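Local structure of endo-1,3-beta-glucanase, family GH16 (Zobellia galactanivorans, 4CRQ) at residues A[163-168]-A[192-196]. The protein probably hydrolyses internal beta-1,3-glucosidic bonds of laminarin, this chain being the calcium-binding GH16 catalytic module of a larger modular laminarinase. The protein carries 1 engineered substitution. Numbering follows the deposited sequence.
Sequences WDANSI and FQNEF
W163 NE1 donates to F192 O over 2.9 Å, one of two hydrogen bonds from a side-chain nitrogen to a backbone carbonyl that tie the turn at 163-168 to the loop at 192-196. The acceptor lies in the indole plane and the donor in the carbonyl plane, although the N-H...O angle of 140° shows a bent bond. In the reverse direction Q193 NE2 donates to A165 O at 2.8 Å, a straighter bond at 163°. Bent at chi2, the Q193 chain turns its amide towards A165 O, which lies close to the amide plane, while Q193 OE1 is hydrogen-bonded to Y79 OH. N194 O, a buried carbonyl oxygen with no partner in the model, lies at the edge of the indole, near its plane, 3.3 Å from W163 CH2.

Apolar contacts complete the join. W163 CH2 comes within 3.5 Å of F196 CD1, the two rings meeting obliquely with planes at 73°. I168 CD1 reaches F192 CD1 at 4.0 Å.

Within the turn, D164 OD1 accepts from N166 N (2.8 Å) and S167 N (2.7 Å); the first bond makes an Asx turn and the second an Asx motif, consistent with a fixed shape for the loop that carries A165 O.

The contact thus joins the hairpin of strands 156-163 and 167-172 to the loop entering strand 196-204, at the periphery of the GH16 beta-sandwich. I116 of strand 115-117 touches W163, I168, F192 and F196, and Y79 meets W163 edge-to-face.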
# COMPACT_ATOMS: atom_id res chain seq x y z
N TRP A 163 -13.07 4.04 -6.68
CA TRP A 163 -13.05 5.41 -6.23
C TRP A 163 -13.68 6.31 -7.25
O TRP A 163 -13.21 6.34 -8.37
CB TRP A 163 -11.58 5.74 -5.98
CG TRP A 163 -11.17 7.18 -5.78
CD1 TRP A 163 -11.89 8.22 -5.17
CD2 TRP A 163 -9.89 7.76 -6.16
NE1 TRP A 163 -11.15 9.38 -5.17
CE2 TRP A 163 -9.94 9.17 -5.75
CE3 TRP A 163 -8.74 7.26 -6.79
CZ2 TRP A 163 -8.87 10.04 -5.97
CZ3 TRP A 163 -7.67 8.15 -7.01
CH2 TRP A 163 -7.74 9.51 -6.61
N ASP A 164 -14.76 7.01 -6.89
CA ASP A 164 -15.37 8.00 -7.80
C ASP A 164 -15.50 9.34 -7.05
O ASP A 164 -14.99 9.48 -5.91
CB ASP A 164 -16.72 7.49 -8.34
CG ASP A 164 -17.75 7.24 -7.27
OD1 ASP A 164 -17.76 7.85 -6.18
OD2 ASP A 164 -18.58 6.38 -7.58
N ALA A 165 -16.16 10.31 -7.66
CA ALA A 165 -16.34 11.62 -7.02
C ALA A 165 -17.11 11.57 -5.69
O ALA A 165 -16.97 12.46 -4.85
CB ALA A 165 -17.00 12.58 -8.00
N ASN A 166 -17.92 10.53 -5.50
CA ASN A 166 -18.82 10.43 -4.33
C ASN A 166 -18.45 9.43 -3.23
O ASN A 166 -18.90 9.58 -2.09
CB ASN A 166 -20.24 10.10 -4.81
CG ASN A 166 -20.85 11.21 -5.63
OD1 ASN A 166 -20.72 12.39 -5.30
ND2 ASN A 166 -21.51 10.84 -6.72
N SER A 167 -17.64 8.43 -3.56
CA SER A 167 -17.32 7.40 -2.58
C SER A 167 -16.03 6.66 -2.88
O SER A 167 -15.53 6.74 -4.00
CB SER A 167 -18.46 6.35 -2.53
OG SER A 167 -18.57 5.68 -3.79
N ILE A 168 -15.51 5.96 -1.88
CA ILE A 168 -14.43 4.97 -2.10
C ILE A 168 -15.02 3.69 -1.52
O ILE A 168 -15.55 3.70 -0.40
CB ILE A 168 -13.09 5.34 -1.44
CG1 ILE A 168 -12.57 6.67 -2.01
CG2 ILE A 168 -12.04 4.22 -1.61
CD1 ILE A 168 -11.49 7.35 -1.20
N PHE A 192 -9.73 14.03 -1.56
CA PHE A 192 -9.91 12.83 -2.40
C PHE A 192 -10.47 13.12 -3.80
O PHE A 192 -10.82 12.19 -4.54
CB PHE A 192 -10.70 11.75 -1.62
CG PHE A 192 -9.97 11.29 -0.39
CD1 PHE A 192 -8.92 10.35 -0.48
CD2 PHE A 192 -10.31 11.82 0.87
CE1 PHE A 192 -8.24 9.93 0.67
CE2 PHE A 192 -9.63 11.41 2.03
CZ PHE A 192 -8.59 10.46 1.92
N GLN A 193 -10.55 14.41 -4.16
CA GLN A 193 -10.94 14.84 -5.50
C GLN A 193 -9.72 15.24 -6.35
O GLN A 193 -9.85 15.95 -7.34
CB GLN A 193 -11.92 16.01 -5.43
CG GLN A 193 -13.13 15.77 -4.56
CD GLN A 193 -14.09 14.77 -5.15
OE1 GLN A 193 -14.19 14.63 -6.36
NE2 GLN A 193 -14.81 14.08 -4.29
N ASN A 194 -8.55 14.78 -5.96
CA ASN A 194 -7.29 15.11 -6.62
C ASN A 194 -6.60 13.85 -7.15
O ASN A 194 -7.08 12.72 -6.91
CB ASN A 194 -6.38 15.87 -5.65
CG ASN A 194 -6.95 17.22 -5.19
OD1 ASN A 194 -6.81 17.61 -4.02
ND2 ASN A 194 -7.57 17.95 -6.11
N GLU A 195 -5.48 14.02 -7.86
CA GLU A 195 -4.71 12.88 -8.38
C GLU A 195 -3.85 12.25 -7.28
O GLU A 195 -3.26 12.96 -6.46
CB GLU A 195 -3.82 13.26 -9.57
CG GLU A 195 -4.61 13.62 -10.80
CD GLU A 195 -3.83 13.55 -12.09
OE1 GLU A 195 -2.73 12.98 -12.15
OE2 GLU A 195 -4.33 14.07 -13.10
N PHE A 196 -3.80 10.92 -7.29
CA PHE A 196 -3.03 10.13 -6.32
C PHE A 196 -2.07 9.19 -7.05
O PHE A 196 -2.42 8.67 -8.12
CB PHE A 196 -3.95 9.26 -5.43
CG PHE A 196 -4.68 9.99 -4.29
CD1 PHE A 196 -5.48 11.13 -4.51
CD2 PHE A 196 -4.57 9.50 -2.98
CE1 PHE A 196 -6.12 11.75 -3.44
CE2 PHE A 196 -5.20 10.11 -1.91
CZ PHE A 196 -5.98 11.24 -2.13